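Long-range contacts in argonaute (Methanocaldococcus jannaschii, PDB 5G5S), which uses short single-stranded DNA guides to bind and cleave complementary DNA strands, and may help defend the cell against invading genetic elements: residues A[26-31]-A[88-93]; A[314-319]-A[342-347]; A[393-398]-A[486-491]. All coordinates share one frame; numbering follows the deposited sequence.

Contact 1. Residues A[26-31]-A[88-93]; sequences VHFYRI and KSLKLE
Where His27 meets Ser89, chi1 puts His27 CG (-47°) and Ser89 OG (-74°) each anti to its own carbonyl carbon, beside the backbone N. A chi2 of -88° turns the imidazole. His27 ND1 and Ser89 OG share a 2.8 Å hydrogen bond, in which either could be the donor, with OG at the ring edge and in its plane. Ser89 OG also bonds to Tyr86 OH, so the hydroxyl links two rings. His27 and Ser89 form an antiparallel non-hydrogen-bonded pair, Val26 and Leu90 a hydrogen-bonded one. Val26 N donates to Leu90 O over 2.7 Å, nearly straight, and Leu90 N returns a bond to Val26 O. Val26, Phe28 and Leu90 share the other face of the sheet. Leu90 CB sits 4.0 Å from Phe28 CE2, at the edge of the ring, and equally close to Val26 CG2. Past the strand end, Leu92 CD1 touches Val26 CG1 at 3.6 Å, the two side chains crossing at about a right angle. Strand 84-91 is an edge strand of a four-stranded antiparallel sheet in the N-terminal domain. Strand 59-62 flanks strand 25-31 on its other side, and helix 97-111 packs against Val26 and Leu92.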
loop_
_atom_site.group_PDB
_atom_site.type_symbol
_atom_site.label_atom_id
_atom_site.label_comp_id
_atom_site.label_asym_id
_atom_site.label_seq_id
_atom_site.Cartn_x
_atom_site.Cartn_y
_atom_site.Cartn_z
ATOM N N VAL A 26 -24.484 28.408 4.804
ATOM C CA VAL A 26 -23.040 28.627 4.702
ATOM C C VAL A 26 -22.811 30.122 4.434
ATOM O O VAL A 26 -23.634 30.784 3.788
ATOM C CB VAL A 26 -22.279 27.687 3.736
ATOM C CG1 VAL A 26 -22.452 26.234 4.147
ATOM C CG2 VAL A 26 -22.675 27.906 2.278
ATOM N N HIS A 27 -21.737 30.668 4.992
ATOM C CA HIS A 27 -21.501 32.097 4.904
ATOM C C HIS A 27 -20.142 32.455 4.332
ATOM O O HIS A 27 -19.116 31.931 4.771
ATOM C CB HIS A 27 -21.778 32.742 6.270
ATOM C CG HIS A 27 -23.075 32.284 6.858
ATOM N ND1 HIS A 27 -24.267 32.932 6.569
ATOM C CD2 HIS A 27 -23.346 31.187 7.605
ATOM C CE1 HIS A 27 -25.209 32.241 7.191
ATOM N NE2 HIS A 27 -24.703 31.179 7.823
ATOM N N PHE A 28 -20.154 33.332 3.319
ATOM C CA PHE A 28 -18.961 33.784 2.609
ATOM C C PHE A 28 -18.392 35.043 3.228
ATOM O O PHE A 28 -19.128 36.000 3.484
ATOM C CB PHE A 28 -19.240 33.951 1.100
ATOM C CG PHE A 28 -19.670 32.655 0.458
ATOM C CD1 PHE A 28 -18.725 31.736 0.006
ATOM C CD2 PHE A 28 -21.016 32.317 0.368
ATOM C CE1 PHE A 28 -19.122 30.516 -0.553
ATOM C CE2 PHE A 28 -21.412 31.090 -0.172
ATOM C CZ PHE A 28 -20.463 30.195 -0.625
ATOM N N TYR A 29 -17.080 35.009 3.514
ATOM C CA TYR A 29 -16.330 36.104 4.120
ATOM C C TYR A 29 -14.987 36.297 3.436
ATOM O O TYR A 29 -14.481 35.382 2.789
ATOM C CB TYR A 29 -16.082 35.838 5.616
ATOM C CG TYR A 29 -17.330 35.724 6.463
ATOM C CD1 TYR A 29 -17.984 36.859 6.930
ATOM C CD2 TYR A 29 -17.816 34.482 6.859
ATOM C CE1 TYR A 29 -19.124 36.762 7.724
ATOM C CE2 TYR A 29 -18.951 34.371 7.660
ATOM C CZ TYR A 29 -19.612 35.517 8.077
ATOM O OH TYR A 29 -20.741 35.425 8.855
ATOM N N ARG A 30 -14.414 37.496 3.590
ATOM C CA ARG A 30 -13.076 37.858 3.126
ATOM C C ARG A 30 -12.394 38.658 4.232
ATOM O O ARG A 30 -13.078 39.356 4.989
ATOM C CB ARG A 30 -13.087 38.612 1.773
ATOM C CG ARG A 30 -13.617 40.055 1.798
ATOM C CD ARG A 30 -13.491 40.739 0.446
ATOM N NE ARG A 30 -14.552 40.322 -0.472
ATOM C CZ ARG A 30 -14.640 40.691 -1.745
ATOM N NH1 ARG A 30 -13.727 41.495 -2.277
ATOM N NH2 ARG A 30 -15.641 40.258 -2.498
ATOM N N ILE A 31 -11.062 38.527 4.355
ATOM C CA ILE A 31 -10.297 39.269 5.360
ATOM C C ILE A 31 -10.243 40.720 4.865
ATOM O O ILE A 31 -9.647 40.987 3.815
ATOM C CB ILE A 31 -8.866 38.678 5.627
ATOM C CG1 ILE A 31 -8.826 37.120 5.686
ATOM C CG2 ILE A 31 -8.176 39.341 6.838
ATOM C CD1 ILE A 31 -9.297 36.417 6.998
ATOM N N LYS A 88 -21.862 36.888 1.361
ATOM C CA LYS A 88 -23.129 36.236 1.046
ATOM C C LYS A 88 -23.418 35.062 1.987
ATOM O O LYS A 88 -22.514 34.533 2.634
ATOM C CB LYS A 88 -23.079 35.719 -0.408
ATOM C CG LYS A 88 -24.391 35.829 -1.165
ATOM C CD LYS A 88 -24.222 35.469 -2.638
ATOM C CE LYS A 88 -24.618 34.045 -2.944
ATOM N NZ LYS A 88 -24.547 33.760 -4.401
ATOM N N SER A 89 -24.703 34.687 2.061
ATOM C CA SER A 89 -25.249 33.552 2.791
ATOM C C SER A 89 -25.880 32.667 1.730
ATOM O O SER A 89 -26.382 33.168 0.716
ATOM C CB SER A 89 -26.309 33.992 3.796
ATOM O OG SER A 89 -25.728 34.622 4.925
ATOM N N LEU A 90 -25.819 31.354 1.941
ATOM C CA LEU A 90 -26.341 30.379 0.997
ATOM C C LEU A 90 -26.806 29.141 1.758
ATOM O O LEU A 90 -26.120 28.708 2.685
ATOM C CB LEU A 90 -25.216 30.004 0.011
ATOM C CG LEU A 90 -25.653 29.402 -1.317
ATOM C CD1 LEU A 90 -25.869 30.484 -2.359
ATOM C CD2 LEU A 90 -24.622 28.430 -1.821
ATOM N N LYS A 91 -27.963 28.571 1.366
ATOM C CA LYS A 91 -28.513 27.361 1.973
ATOM C C LYS A 91 -27.558 26.222 1.689
ATOM O O LYS A 91 -27.071 26.102 0.557
ATOM C CB LYS A 91 -29.905 27.037 1.402
ATOM C CG LYS A 91 -31.050 27.743 2.122
ATOM N N LEU A 92 -27.266 25.398 2.719
ATOM C CA LEU A 92 -26.358 24.259 2.609
ATOM C C LEU A 92 -26.744 23.346 1.444
ATOM O O LEU A 92 -25.876 22.800 0.770
ATOM C CB LEU A 92 -26.299 23.476 3.937
ATOM C CG LEU A 92 -25.252 22.347 4.036
ATOM C CD1 LEU A 92 -23.832 22.887 3.958
ATOM C CD2 LEU A 92 -25.442 21.540 5.289
ATOM N N GLU A 93 -28.047 23.236 1.184
ATOM C CA GLU A 93 -28.638 22.443 0.106
ATOM C C GLU A 93 -28.110 22.835 -1.302
ATOM O O GLU A 93 -28.011 21.964 -2.164
ATOM C CB GLU A 93 -30.177 22.540 0.169
ATOM C CG GLU A 93 -30.778 22.256 1.542
ATOM C CD GLU A 93 -31.246 23.478 2.315
ATOM O OE1 GLU A 93 -32.263 24.084 1.904
ATOM O OE2 GLU A 93 -30.627 23.802 3.355
#

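Contact 2. Residues A[314-319]-A[342-347]; sequences LLVKDV and KIYLPY
Lys317 and Leu345 join the two segments by a single antiparallel bridge with two backbone hydrogen bonds. Leu345 N donates to Lys317 O over 2.7 Å; the bond is nearly straight at the hydrogen, but the donor stands well above the carbonyl plane. Lys317 N donates to Leu345 O over 2.8 Å and is more bent. Lys317 O also receives a CA-H...O contact from Tyr344.

The aromatic interactions centre on Tyr347. The Lys317 chain bends at chi2 (-69°) and again at chi4, and crosses the ring at about a right angle. Its CE lies over the middle of one face, 3.7 Å from the ring centroid, in a CH-pi contact. NZ is farther off, 5.0 Å from the same centroid, but still over the face, as a cation-pi pair. Val316 N lies at the ring edge, near its plane. The phenol end reaches Leu315, with Tyr347 OH 3.5 Å from Leu315 CB.

Apolar side chains also meet. Val316 CG2 approaches Tyr344 CD1 obliquely at 3.6 Å. Leu345 CD1 lies against backbone atoms, 3.3 Å from the carbonyl O of Asp318 and also close to Val319 CA.

Charge plays a looser part. Lys342 NZ is 4.5 Å from Asp318 OD2, beyond a salt bridge, while Asp318 OD1 accepts a hydrogen bond from Asn322 N.

Strand 314-317 is the middle strand of a small antiparallel sheet, between 323-326 and 492-493. Leu315 pairs with Ile492 of strand 492-493, and two residues on Lys317 bridges to the loop 342-347. The chemistry implies a surface contact fixed by two backbone bonds and by the CH-pi and cation-pi contact of Lys317 with Tyr347, with the acid-lysine pair probably adding only weak attraction.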
loop_
_atom_site.group_PDB
_atom_site.type_symbol
_atom_site.label_atom_id
_atom_site.label_comp_id
_atom_site.label_asym_id
_atom_site.label_seq_id
_atom_site.Cartn_x
_atom_site.Cartn_y
_atom_site.Cartn_z
ATOM N N LEU A 314 -9.638 -17.017 -15.434
ATOM C CA LEU A 314 -8.294 -16.742 -15.888
ATOM C C LEU A 314 -8.013 -17.667 -17.052
ATOM O O LEU A 314 -8.619 -18.738 -17.159
ATOM C CB LEU A 314 -7.274 -16.971 -14.748
ATOM C CG LEU A 314 -7.469 -16.142 -13.466
ATOM C CD1 LEU A 314 -6.814 -16.808 -12.272
ATOM C CD2 LEU A 314 -6.972 -14.718 -13.634
ATOM N N LEU A 315 -7.115 -17.242 -17.942
ATOM C CA LEU A 315 -6.711 -18.047 -19.083
ATOM C C LEU A 315 -5.257 -18.460 -18.933
ATOM O O LEU A 315 -4.423 -17.670 -18.501
ATOM C CB LEU A 315 -6.929 -17.298 -20.400
ATOM C CG LEU A 315 -8.367 -17.081 -20.843
ATOM C CD1 LEU A 315 -8.420 -16.106 -21.996
ATOM C CD2 LEU A 315 -9.039 -18.402 -21.252
ATOM N N VAL A 316 -4.971 -19.705 -19.282
ATOM C CA VAL A 316 -3.658 -20.356 -19.259
ATOM C C VAL A 316 -3.586 -21.213 -20.513
ATOM O O VAL A 316 -4.623 -21.445 -21.141
ATOM C CB VAL A 316 -3.459 -21.233 -17.992
ATOM C CG1 VAL A 316 -3.046 -20.393 -16.803
ATOM C CG2 VAL A 316 -4.701 -22.058 -17.665
ATOM N N LYS A 317 -2.397 -21.715 -20.869
ATOM C CA LYS A 317 -2.310 -22.616 -22.016
ATOM C C LYS A 317 -2.412 -24.066 -21.532
ATOM O O LYS A 317 -2.128 -24.344 -20.364
ATOM C CB LYS A 317 -1.023 -22.388 -22.839
ATOM C CG LYS A 317 -0.798 -20.948 -23.327
ATOM C CD LYS A 317 -1.796 -20.496 -24.391
ATOM C CE LYS A 317 -1.328 -19.271 -25.138
ATOM N NZ LYS A 317 -0.184 -19.574 -26.040
ATOM N N ASP A 318 -2.877 -24.977 -22.411
ATOM C CA ASP A 318 -2.963 -26.412 -22.131
ATOM C C ASP A 318 -1.702 -27.073 -22.702
ATOM O O ASP A 318 -0.807 -26.360 -23.151
ATOM C CB ASP A 318 -4.262 -27.033 -22.704
ATOM C CG ASP A 318 -4.570 -26.767 -24.174
ATOM O OD1 ASP A 318 -3.616 -26.714 -24.987
ATOM O OD2 ASP A 318 -5.769 -26.642 -24.517
ATOM N N VAL A 319 -1.625 -28.411 -22.719
ATOM C CA VAL A 319 -0.440 -29.089 -23.250
ATOM C C VAL A 319 -0.173 -28.857 -24.771
ATOM O O VAL A 319 0.970 -28.983 -25.220
ATOM C CB VAL A 319 -0.326 -30.547 -22.761
ATOM C CG1 VAL A 319 -1.013 -31.517 -23.715
ATOM C CG2 VAL A 319 1.130 -30.932 -22.518
ATOM N N LYS A 342 -4.837 -31.827 -14.735
ATOM C CA LYS A 342 -4.595 -31.151 -16.010
ATOM C C LYS A 342 -3.327 -30.290 -15.962
ATOM O O LYS A 342 -3.168 -29.491 -15.035
ATOM C CB LYS A 342 -5.829 -30.330 -16.437
ATOM C CG LYS A 342 -5.739 -29.779 -17.861
ATOM C CD LYS A 342 -7.012 -29.052 -18.293
ATOM C CE LYS A 342 -6.795 -28.199 -19.522
ATOM N NZ LYS A 342 -6.751 -29.003 -20.773
ATOM N N ILE A 343 -2.416 -30.489 -16.943
ATOM C CA ILE A 343 -1.159 -29.733 -17.077
ATOM C C ILE A 343 -1.450 -28.380 -17.734
ATOM O O ILE A 343 -2.022 -28.339 -18.823
ATOM C CB ILE A 343 -0.050 -30.516 -17.850
ATOM C CG1 ILE A 343 0.241 -31.885 -17.196
ATOM C CG2 ILE A 343 1.239 -29.666 -18.010
ATOM C CD1 ILE A 343 0.955 -32.863 -18.063
ATOM N N TYR A 344 -1.035 -27.286 -17.066
ATOM C CA TYR A 344 -1.202 -25.906 -17.517
ATOM C C TYR A 344 0.141 -25.269 -17.861
ATOM O O TYR A 344 1.089 -25.347 -17.067
ATOM C CB TYR A 344 -1.931 -25.073 -16.457
ATOM C CG TYR A 344 -3.314 -25.580 -16.119
ATOM C CD1 TYR A 344 -4.321 -25.613 -17.081
ATOM C CD2 TYR A 344 -3.633 -25.982 -14.827
ATOM C CE1 TYR A 344 -5.604 -26.056 -16.769
ATOM C CE2 TYR A 344 -4.917 -26.414 -14.501
ATOM C CZ TYR A 344 -5.900 -26.447 -15.474
ATOM O OH TYR A 344 -7.169 -26.868 -15.157
ATOM N N LEU A 345 0.212 -24.628 -19.046
ATOM C CA LEU A 345 1.422 -23.978 -19.557
ATOM C C LEU A 345 1.321 -22.438 -19.620
ATOM O O LEU A 345 0.210 -21.903 -19.750
ATOM C CB LEU A 345 1.843 -24.596 -20.910
ATOM C CG LEU A 345 2.184 -26.109 -20.907
ATOM C CD1 LEU A 345 2.355 -26.622 -22.304
ATOM C CD2 LEU A 345 3.452 -26.405 -20.098
ATOM N N PRO A 346 2.454 -21.702 -19.475
ATOM C CA PRO A 346 2.377 -20.233 -19.463
ATOM C C PRO A 346 2.106 -19.581 -20.810
ATOM O O PRO A 346 2.465 -20.131 -21.846
ATOM C CB PRO A 346 3.746 -19.824 -18.923
ATOM C CG PRO A 346 4.652 -20.896 -19.367
ATOM C CD PRO A 346 3.846 -22.156 -19.263
ATOM N N TYR A 347 1.482 -18.397 -20.779
ATOM C CA TYR A 347 1.175 -17.583 -21.959
ATOM C C TYR A 347 2.435 -17.025 -22.604
ATOM O O TYR A 347 2.500 -16.970 -23.829
ATOM C CB TYR A 347 0.223 -16.423 -21.600
ATOM C CG TYR A 347 -1.191 -16.649 -22.075
ATOM C CD1 TYR A 347 -2.058 -17.485 -21.375
ATOM C CD2 TYR A 347 -1.661 -16.046 -23.240
ATOM C CE1 TYR A 347 -3.355 -17.723 -21.827
ATOM C CE2 TYR A 347 -2.962 -16.262 -23.693
ATOM C CZ TYR A 347 -3.805 -17.104 -22.984
ATOM O OH TYR A 347 -5.092 -17.313 -23.412
#

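Contact 3. Residues A[393-398]-A[486-491]; sequences TELPKF and LGIKYF
Leu395, Pro396 and Phe398 meet Leu486, Ile488 and Tyr490 without a single hydrogen bond between the two segments. Every touching residue is buried. Two of the meetings are tip to tip. Ile488 has CG1 anti to the carbonyl carbon (chi1 -65°), and chi2 of 161° extends CD1 to the proline ring, 3.7 Å from Pro396 CD. Leu486 CD1 comes to the edge of the Phe398 ring, near its plane, 3.7 Å from CZ. Leu395 crosses Tyr490 at about a right angle, with Leu395 CD2 4.0 Å from Tyr490 CE2. The same CD2 also nears Ile488 CD1, at 4.2 Å. The tyrosine hydroxyl finds its polar partner elsewhere, in Tyr344 O.

Gly487, with positive phi, ends helix 473-485 in a Schellman motif, in which Ile488 N bonds to Met483 O. Lys489 then centres an inverse gamma turn, and its NZ bonds back to Gly487 O at 2.8 Å. The helix carries Gln481, which contacts guide DNA, and Lys485, an inferred metal ligand next to Leu486.

Strand 397-407 is an edge strand of the parallel Mid-domain sheet, and Leu358 of strand 357-365 touches both Pro396 and Leu486. The chemistry is that of a hydrophobic core: the end of the helix is held to the start of the strand by shape and burial.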
loop_
_atom_site.group_PDB
_atom_site.type_symbol
_atom_site.label_atom_id
_atom_site.label_comp_id
_atom_site.label_asym_id
_atom_site.label_seq_id
_atom_site.Cartn_x
_atom_site.Cartn_y
_atom_site.Cartn_z
ATOM N N THR A 393 9.426 -27.464 -23.526
ATOM C CA THR A 393 8.546 -26.293 -23.396
ATOM C C THR A 393 9.389 -25.020 -23.184
ATOM O O THR A 393 10.586 -25.122 -22.894
ATOM C CB THR A 393 7.424 -26.494 -22.348
ATOM O OG1 THR A 393 6.360 -25.587 -22.640
ATOM C CG2 THR A 393 7.885 -26.246 -20.933
ATOM N N GLU A 394 8.749 -23.832 -23.305
ATOM C CA GLU A 394 9.369 -22.509 -23.131
ATOM C C GLU A 394 9.889 -22.258 -21.706
ATOM O O GLU A 394 10.824 -21.474 -21.536
ATOM C CB GLU A 394 8.401 -21.383 -23.543
ATOM C CG GLU A 394 8.168 -21.265 -25.043
ATOM C CD GLU A 394 7.596 -19.950 -25.548
ATOM O OE1 GLU A 394 6.942 -19.224 -24.761
ATOM O OE2 GLU A 394 7.804 -19.646 -26.745
ATOM N N LEU A 395 9.282 -22.918 -20.695
ATOM C CA LEU A 395 9.623 -22.792 -19.273
ATOM C C LEU A 395 11.090 -23.104 -18.963
ATOM O O LEU A 395 11.625 -24.095 -19.469
ATOM C CB LEU A 395 8.726 -23.691 -18.404
ATOM C CG LEU A 395 7.319 -23.207 -18.096
ATOM C CD1 LEU A 395 6.454 -24.354 -17.636
ATOM C CD2 LEU A 395 7.320 -22.106 -17.036
ATOM N N PRO A 396 11.751 -22.293 -18.103
ATOM C CA PRO A 396 13.153 -22.592 -17.756
ATOM C C PRO A 396 13.263 -23.762 -16.781
ATOM O O PRO A 396 12.292 -24.087 -16.096
ATOM C CB PRO A 396 13.641 -21.291 -17.113
ATOM C CG PRO A 396 12.403 -20.665 -16.533
ATOM C CD PRO A 396 11.256 -21.083 -17.404
ATOM N N LYS A 397 14.445 -24.388 -16.718
ATOM C CA LYS A 397 14.719 -25.496 -15.810
ATOM C C LYS A 397 15.553 -25.008 -14.624
ATOM O O LYS A 397 16.220 -23.978 -14.713
ATOM C CB LYS A 397 15.427 -26.644 -16.548
ATOM N N PHE A 398 15.494 -25.735 -13.507
ATOM C CA PHE A 398 16.263 -25.409 -12.315
ATOM C C PHE A 398 17.344 -26.486 -12.103
ATOM O O PHE A 398 17.025 -27.674 -11.939
ATOM C CB PHE A 398 15.342 -25.241 -11.091
ATOM C CG PHE A 398 14.359 -24.094 -11.213
ATOM C CD1 PHE A 398 14.720 -22.804 -10.845
ATOM C CD2 PHE A 398 13.077 -24.304 -11.705
ATOM C CE1 PHE A 398 13.818 -21.745 -10.973
ATOM C CE2 PHE A 398 12.176 -23.241 -11.830
ATOM C CZ PHE A 398 12.553 -21.971 -11.463
ATOM N N LEU A 486 10.297 -14.548 -11.781
ATOM C CA LEU A 486 11.036 -14.763 -13.029
ATOM C C LEU A 486 10.372 -14.089 -14.245
ATOM O O LEU A 486 10.761 -14.352 -15.386
ATOM C CB LEU A 486 11.337 -16.255 -13.275
ATOM C CG LEU A 486 12.319 -16.919 -12.302
ATOM C CD1 LEU A 486 12.160 -18.419 -12.321
ATOM C CD2 LEU A 486 13.770 -16.522 -12.592
ATOM N N GLY A 487 9.406 -13.197 -13.972
ATOM C CA GLY A 487 8.650 -12.437 -14.965
ATOM C C GLY A 487 7.874 -13.285 -15.947
ATOM O O GLY A 487 7.590 -12.842 -17.058
ATOM N N ILE A 488 7.537 -14.516 -15.555
ATOM C CA ILE A 488 6.785 -15.441 -16.402
ATOM C C ILE A 488 5.299 -15.069 -16.367
ATOM O O ILE A 488 4.700 -15.021 -15.297
ATOM C CB ILE A 488 7.082 -16.938 -16.055
ATOM C CG1 ILE A 488 8.558 -17.277 -16.367
ATOM C CG2 ILE A 488 6.133 -17.891 -16.808
ATOM C CD1 ILE A 488 9.146 -18.525 -15.688
ATOM N N LYS A 489 4.728 -14.789 -17.545
ATOM C CA LYS A 489 3.320 -14.428 -17.720
ATOM C C LYS A 489 2.550 -15.731 -17.802
ATOM O O LYS A 489 2.239 -16.199 -18.894
ATOM C CB LYS A 489 3.129 -13.599 -19.014
ATOM C CG LYS A 489 3.473 -12.139 -18.871
ATOM C CD LYS A 489 4.941 -11.852 -19.054
ATOM C CE LYS A 489 5.356 -10.686 -18.201
ATOM N NZ LYS A 489 6.807 -10.456 -18.330
ATOM N N TYR A 490 2.295 -16.350 -16.649
ATOM C CA TYR A 490 1.623 -17.647 -16.615
ATOM C C TYR A 490 0.145 -17.600 -17.017
ATOM O O TYR A 490 -0.263 -18.285 -17.961
ATOM C CB TYR A 490 1.834 -18.361 -15.272
ATOM C CG TYR A 490 2.127 -19.829 -15.445
ATOM C CD1 TYR A 490 1.133 -20.716 -15.853
ATOM C CD2 TYR A 490 3.407 -20.332 -15.244
ATOM C CE1 TYR A 490 1.403 -22.070 -16.039
ATOM C CE2 TYR A 490 3.685 -21.686 -15.406
ATOM C CZ TYR A 490 2.681 -22.552 -15.812
ATOM O OH TYR A 490 2.953 -23.882 -15.998
ATOM N N PHE A 491 -0.635 -16.773 -16.329
ATOM C CA PHE A 491 -2.067 -16.639 -16.572
ATOM C C PHE A 491 -2.435 -15.215 -16.964
ATOM O O PHE A 491 -1.750 -14.269 -16.573
ATOM C CB PHE A 491 -2.876 -17.109 -15.339
ATOM C CG PHE A 491 -2.505 -16.440 -14.037
ATOM C CD1 PHE A 491 -1.485 -16.949 -13.240
ATOM C CD2 PHE A 491 -3.183 -15.307 -13.600
ATOM C CE1 PHE A 491 -1.120 -16.308 -12.049
ATOM C CE2 PHE A 491 -2.827 -14.675 -12.404
ATOM C CZ PHE A 491 -1.790 -15.171 -11.644
#

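Along the chain the three contacts come in series, each closing before the next opens. Contact 1 belongs to the N-terminal domain. Its centre lies about 63 Å from that of each of the others, on the opposite side of the chain's centre. Contacts 2 and 3 are neighbours, with centres about 11 Å apart. They touch directly: Tyr347 CB packs on Lys489 O, and Phe491 CB packs on Val316 CG1. Segment 486-491 leads into strand 492-493, which pairs with strand 314-317, so contact 2's small sheet is joined to contact 3's Mid-domain core. The separation is in keeping with the protein's bilobal form.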